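Local coordinates for protein of unknown function (Shewanella baltica, PDB 2Q9R) that is of unknown function, belongs to the DUF416 family, folds entirely from helices and holds benzoic acid in a pocket, at residues Asn163-Ile168 and Lys181-Asp186; Leu106-Gly111 and Glu115-Ile120. One frame throughout, in Å; residues are numbered along the deposited sequence.

Contact 1. Residues Asn163-Ile168 and Lys181-Asp186; sequences NSLLEI and KGLRKD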
loop_
_atom_site.group_PDB
_atom_site.type_symbol
_atom_site.label_atom_id
_atom_site.label_comp_id
_atom_site.label_asym_id
_atom_site.label_seq_id
_atom_site.Cartn_x
_atom_site.Cartn_y
_atom_site.Cartn_z
ATOM N N ASN A 163 -9.550 3.054 13.800
ATOM C CA ASN A 163 -10.043 4.159 14.620
ATOM C C ASN A 163 -11.402 4.684 14.202
ATOM O O ASN A 163 -12.267 4.944 15.042
ATOM C CB ASN A 163 -9.010 5.305 14.676
ATOM C CG ASN A 163 -8.026 5.091 15.796
ATOM O OD1 ASN A 163 -8.294 5.472 16.929
ATOM N ND2 ASN A 163 -6.918 4.412 15.505
ATOM N N SER A 164 -11.554 4.882 12.905
ATOM C CA SER A 164 -12.812 5.364 12.343
ATOM C C SER A 164 -13.956 4.383 12.591
ATOM O O SER A 164 -15.068 4.781 12.893
ATOM C CB SER A 164 -12.648 5.591 10.851
ATOM O OG SER A 164 -11.910 6.772 10.626
ATOM N N LEU A 165 -13.673 3.105 12.443
ATOM C CA LEU A 165 -14.638 2.062 12.756
ATOM C C LEU A 165 -15.021 2.104 14.242
ATOM O O LEU A 165 -16.195 1.969 14.607
ATOM C CB LEU A 165 -14.035 0.696 12.420
ATOM C CG LEU A 165 -14.879 -0.551 12.610
ATOM C CD1 LEU A 165 -16.172 -0.509 11.732
ATOM C CD2 LEU A 165 -14.003 -1.791 12.285
ATOM N N LEU A 166 -14.037 2.290 15.114
ATOM C CA LEU A 166 -14.323 2.323 16.547
ATOM C C LEU A 166 -15.195 3.527 16.904
ATOM O O LEU A 166 -16.156 3.405 17.705
ATOM C CB LEU A 166 -13.033 2.353 17.365
ATOM C CG LEU A 166 -13.122 2.445 18.891
ATOM C CD1 LEU A 166 -13.988 1.339 19.447
ATOM C CD2 LEU A 166 -11.722 2.402 19.508
ATOM N N GLU A 167 -14.853 4.678 16.326
ATOM C CA GLU A 167 -15.587 5.912 16.563
ATOM C C GLU A 167 -17.039 5.846 16.174
ATOM O O GLU A 167 -17.867 6.388 16.875
ATOM C CB GLU A 167 -14.960 7.075 15.794
ATOM C CG GLU A 167 -13.648 7.535 16.358
ATOM C CD GLU A 167 -12.954 8.517 15.437
ATOM O OE1 GLU A 167 -13.604 8.985 14.470
ATOM O OE2 GLU A 167 -11.768 8.821 15.686
ATOM N N ILE A 168 -17.350 5.256 15.029
ATOM C CA ILE A 168 -18.747 5.190 14.622
ATOM C C ILE A 168 -19.532 4.226 15.528
ATOM O O ILE A 168 -20.673 4.526 15.922
ATOM C CB ILE A 168 -18.938 4.973 13.093
ATOM C CG1 ILE A 168 -20.425 5.062 12.728
ATOM C CG2 ILE A 168 -18.272 3.690 12.582
ATOM C CD1 ILE A 168 -20.688 5.618 11.306
ATOM N N LYS A 181 -25.786 -2.680 8.612
ATOM C CA LYS A 181 -25.899 -2.651 7.149
ATOM C C LYS A 181 -24.932 -1.694 6.509
ATOM O O LYS A 181 -24.357 -2.011 5.475
ATOM C CB LYS A 181 -27.333 -2.308 6.676
ATOM C CG LYS A 181 -27.419 -1.651 5.226
ATOM C CD LYS A 181 -28.875 -1.508 4.655
ATOM N N GLY A 182 -24.798 -0.507 7.078
ATOM C CA GLY A 182 -23.979 0.524 6.472
ATOM C C GLY A 182 -22.502 0.193 6.522
ATOM O O GLY A 182 -21.769 0.447 5.579
ATOM N N LEU A 183 -22.059 -0.366 7.631
ATOM C CA LEU A 183 -20.669 -0.768 7.745
ATOM C C LEU A 183 -20.369 -1.916 6.774
ATOM O O LEU A 183 -19.373 -1.884 6.071
ATOM C CB LEU A 183 -20.313 -1.126 9.191
ATOM C CG LEU A 183 -20.237 0.070 10.137
ATOM C CD1 LEU A 183 -19.984 -0.476 11.527
ATOM C CD2 LEU A 183 -19.180 1.089 9.731
ATOM N N ARG A 184 -21.252 -2.890 6.701
ATOM C CA ARG A 184 -21.042 -4.016 5.805
ATOM C C ARG A 184 -20.953 -3.554 4.366
ATOM O O ARG A 184 -20.049 -3.975 3.631
ATOM C CB ARG A 184 -22.170 -5.007 5.935
ATOM C CG ARG A 184 -22.044 -6.253 5.062
ATOM C CD ARG A 184 -23.395 -6.911 4.949
ATOM N NE ARG A 184 -23.315 -8.355 4.843
ATOM C CZ ARG A 184 -23.383 -9.073 3.725
ATOM N NH1 ARG A 184 -23.545 -8.485 2.531
ATOM N NH2 ARG A 184 -23.299 -10.416 3.819
ATOM N N LYS A 185 -21.905 -2.714 3.969
ATOM C CA LYS A 185 -21.948 -2.176 2.605
ATOM C C LYS A 185 -20.705 -1.367 2.298
ATOM O O LYS A 185 -20.109 -1.541 1.244
ATOM C CB LYS A 185 -23.224 -1.343 2.413
ATOM C CG LYS A 185 -23.355 -0.667 1.047
ATOM C CD LYS A 185 -24.807 -0.209 0.772
ATOM C CE LYS A 185 -24.965 1.339 0.854
ATOM N NZ LYS A 185 -24.261 2.121 -0.226
ATOM N N ASP A 186 -20.289 -0.507 3.222
ATOM C CA ASP A 186 -19.057 0.261 3.039
ATOM C C ASP A 186 -17.838 -0.638 2.789
ATOM O O ASP A 186 -17.082 -0.371 1.872
ATOM C CB ASP A 186 -18.754 1.174 4.247
ATOM C CG ASP A 186 -19.722 2.374 4.373
ATOM O OD1 ASP A 186 -20.455 2.706 3.392
ATOM O OD2 ASP A 186 -19.735 2.994 5.476
#

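Contact 2. Residues Leu106-Gly111 and Glu115-Ile120; sequences LGAIQG and EDIVNI. With SO4 (sulfate ion), chain C.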
loop_
_atom_site.group_PDB
_atom_site.type_symbol
_atom_site.label_atom_id
_atom_site.label_comp_id
_atom_site.label_asym_id
_atom_site.label_seq_id
_atom_site.Cartn_x
_atom_site.Cartn_y
_atom_site.Cartn_z
ATOM N N LEU A 106 -16.079 -16.555 15.530
ATOM C CA LEU A 106 -17.155 -17.508 15.739
ATOM C C LEU A 106 -16.961 -18.246 17.056
ATOM O O LEU A 106 -17.912 -18.444 17.803
ATOM C CB LEU A 106 -17.216 -18.532 14.616
ATOM C CG LEU A 106 -18.014 -18.233 13.358
ATOM C CD1 LEU A 106 -17.678 -19.259 12.280
ATOM C CD2 LEU A 106 -19.502 -18.228 13.669
ATOM N N GLY A 107 -15.725 -18.633 17.355
ATOM C CA GLY A 107 -15.447 -19.320 18.620
ATOM C C GLY A 107 -15.701 -18.447 19.835
ATOM O O GLY A 107 -16.198 -18.922 20.848
ATOM N N ALA A 108 -15.393 -17.161 19.714
ATOM C CA ALA A 108 -15.588 -16.196 20.796
ATOM C C ALA A 108 -17.072 -15.921 21.063
ATOM O O ALA A 108 -17.488 -15.842 22.211
ATOM C CB ALA A 108 -14.847 -14.912 20.492
ATOM N N ILE A 109 -17.853 -15.806 19.987
ATOM C CA ILE A 109 -19.307 -15.670 20.021
ATOM C C ILE A 109 -19.935 -16.854 20.728
ATOM O O ILE A 109 -20.830 -16.699 21.555
ATOM C CB ILE A 109 -19.865 -15.523 18.568
ATOM C CG1 ILE A 109 -19.557 -14.118 18.047
ATOM C CG2 ILE A 109 -21.364 -15.776 18.486
ATOM C CD1 ILE A 109 -19.406 -14.027 16.573
ATOM N N GLN A 110 -19.432 -18.043 20.420
ATOM C CA GLN A 110 -19.954 -19.268 21.002
ATOM C C GLN A 110 -19.692 -19.301 22.509
ATOM O O GLN A 110 -20.567 -19.685 23.280
ATOM C CB GLN A 110 -19.313 -20.471 20.300
ATOM C CG GLN A 110 -19.795 -21.813 20.742
ATOM C CD GLN A 110 -19.152 -22.943 19.945
ATOM O OE1 GLN A 110 -17.927 -23.071 19.904
ATOM N NE2 GLN A 110 -19.981 -23.766 19.306
ATOM N N GLY A 111 -18.493 -18.885 22.917
ATOM C CA GLY A 111 -18.100 -18.871 24.325
ATOM C C GLY A 111 -18.294 -17.554 25.068
ATOM O O GLY A 111 -17.896 -17.440 26.221
ATOM N N GLU A 115 -12.510 -11.068 25.252
ATOM C CA GLU A 115 -11.072 -10.877 24.981
ATOM C C GLU A 115 -10.732 -11.247 23.544
ATOM O O GLU A 115 -10.064 -10.486 22.835
ATOM C CB GLU A 115 -10.194 -11.717 25.934
ATOM C CG GLU A 115 -9.689 -10.991 27.197
ATOM N N ASP A 116 -11.193 -12.422 23.118
ATOM C CA ASP A 116 -10.859 -12.907 21.786
ATOM C C ASP A 116 -11.420 -12.033 20.670
ATOM O O ASP A 116 -10.850 -11.957 19.564
ATOM C CB ASP A 116 -11.403 -14.306 21.584
ATOM C CG ASP A 116 -10.671 -15.350 22.397
ATOM O OD1 ASP A 116 -9.794 -15.004 23.231
ATOM O OD2 ASP A 116 -11.005 -16.528 22.178
ATOM N N ILE A 117 -12.581 -11.444 20.940
ATOM C CA ILE A 117 -13.232 -10.566 19.985
ATOM C C ILE A 117 -12.385 -9.316 19.853
ATOM O O ILE A 117 -12.088 -8.915 18.761
ATOM C CB ILE A 117 -14.688 -10.187 20.393
ATOM C CG1 ILE A 117 -15.557 -11.443 20.548
ATOM C CG2 ILE A 117 -15.280 -9.219 19.361
ATOM C CD1 ILE A 117 -16.948 -11.202 21.138
ATOM N N VAL A 118 -12.010 -8.721 20.977
ATOM C CA VAL A 118 -11.161 -7.548 21.030
ATOM C C VAL A 118 -9.850 -7.848 20.284
ATOM O O VAL A 118 -9.433 -7.052 19.500
ATOM C CB VAL A 118 -10.859 -7.084 22.522
ATOM C CG1 VAL A 118 -9.681 -6.088 22.583
ATOM C CG2 VAL A 118 -12.137 -6.515 23.244
ATOM N N ASN A 119 -9.249 -9.013 20.512
ATOM C CA ASN A 119 -7.969 -9.368 19.859
ATOM C C ASN A 119 -7.987 -9.556 18.347
ATOM O O ASN A 119 -6.926 -9.662 17.735
ATOM C CB ASN A 119 -7.337 -10.601 20.519
ATOM C CG ASN A 119 -6.625 -10.246 21.825
ATOM O OD1 ASN A 119 -6.359 -9.060 22.098
ATOM N ND2 ASN A 119 -6.324 -11.264 22.644
ATOM N N ILE A 120 -9.173 -9.562 17.737
ATOM C CA ILE A 120 -9.265 -9.521 16.291
ATOM C C ILE A 120 -8.631 -8.250 15.809
ATOM O O ILE A 120 -8.119 -8.199 14.655
ATOM C CB ILE A 120 -10.744 -9.621 15.761
ATOM C CG1 ILE A 120 -11.368 -11.006 16.072
ATOM C CG2 ILE A 120 -10.816 -9.308 14.291
ATOM C CD1 ILE A 120 -10.474 -12.210 15.857
HETATM S S SO4 C . -23.177 -24.710 18.240
HETATM O O1 SO4 C . -24.020 -25.880 18.508
HETATM O O2 SO4 C . -24.003 -23.655 17.627
HETATM O O3 SO4 C . -22.638 -24.136 19.485
HETATM O O4 SO4 C . -22.114 -25.198 17.344
#

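Contact 1. Residues Asn163-Ile168 and Lys181-Asp186
Leu183 meets Leu165 and Ile168 across the gap between two helices, and its two methyls carry the whole contact. CD1 of Leu183 lies 3.8 Å from CD1 of Leu165, which also comes within 4.0 Å of CD2 of Leu183, so a single methyl of Leu165 meets both branches of the opposing leucine. The two leucines meet at a slant. With CG of Leu165 anti to its backbone N (chi1 -178°), CD1 extends toward the partner helix although the CB itself does not point there. This is the tight, buried end of the contact.

Toward solvent the packing thins. CG2 of Ile168 touches CD2 of Leu183 at 4.0 Å as the two side chains pass alongside one another, pointing opposite ways, but Ile168 was modelled in two conformers, so this geometry describes one of them. OD2 of Asp186 is hydrogen-bonded to a glycerol, probably from the crystallisation liquor, and a glycerol also lies near the side chain of Leu183. No hydrogen bond joins the segments, and the closest backbone pair, the CA atoms of Leu165 and Leu183, is 8.3 Å apart. The contacts that bury 110 Å² are all between apolar side chains.

The segments run in roughly opposite directions on the successive helices 153-170 and 177-190, a helical hairpin. Helix 17-42 underlies both arms: Leu165 rests on Phe23, Ala26 and Leu27, and Leu183 on Leu22. Helix 8-14 packs on Leu166, while Arg184 reaches helix 47-62 with a salt bridge to Glu55 and a cation-pi contact with Trp58.

Contact 2. Residues Leu106-Gly111 and Glu115-Ile120
Ala108 and Asp116 bring their CA atoms to 5.8 Å, an unusually close approach of two helical segments, and the methyl of Ala108 lies between the two backbones. That methyl meets two consecutive residues. CB of Ala108 lies 3.5 Å from CG1 of Ile117 and 3.7 Å from CB of Asp116, so it meets the first carbon of the aspartate side chain and the first branch carbon of the isoleucine. Ile117 has its CG1 beside the backbone N (chi1 -59°), which swings this branch toward Ala108; CD1 then runs on past the methyl, 4.3 Å from Ala108 CB.

Asp116 takes part through its methylene alone. Its nearer carboxylate oxygen, OD2, is 4.5 Å from Ala108 CB, and no hydrogen bond links the segments. Segment 106-111 lies in the last part of helix 92-111, and three residues separate it from segment 115-120, so helix 92-111 and the short helix 114-118 are joined by a short connection. Ile117 is also covered by Leu17, Lys20 and Ala24 of helix 17-42.

A different face of segment 106-111 is polar. Gln110, extended beyond CG, donates from NE2 to O3 of a sulfate over 2.7 Å, at a N-H...O angle of 155°. The same NE2 also bonds to Asp71 OD1, so two acceptors fix the rotation of the amide. The sulfate, probably from the crystallisation liquor, is held as well by the backbone N atoms of Ile70 and Asp71 at the start of helix 70-79, whose dipole may favour an anion there.

The chemistry thus divides by face. Across the segments only carbon atoms meet, with the Ala108 methyl at the point of closest approach, while Gln110 hydrogen-bonds a sulfate and Asp71 away from the joint, consistent with a spot that can hold an anion but no proof of one in the cell.

Contact 2 closes before contact 1 opens along the chain, and the two do not touch: their centres are 19 Å apart and their nearest atoms about 8 Å apart. What they share is helix 17-42, against which both Leu165 and Leu183 of contact 1 and Ile117 of contact 2 pack; helix 47-62 is likewise met by Arg184 from one and by Leu106 and Ile109 from the other. None of the four segments supplies a residue of the benzoic acid pocket. The helices do connect to it, since Asn34, Leu37 and Phe38 lie further along helix 17-42 and Pro94 near the start of helix 92-111, the opposite end from contact 2.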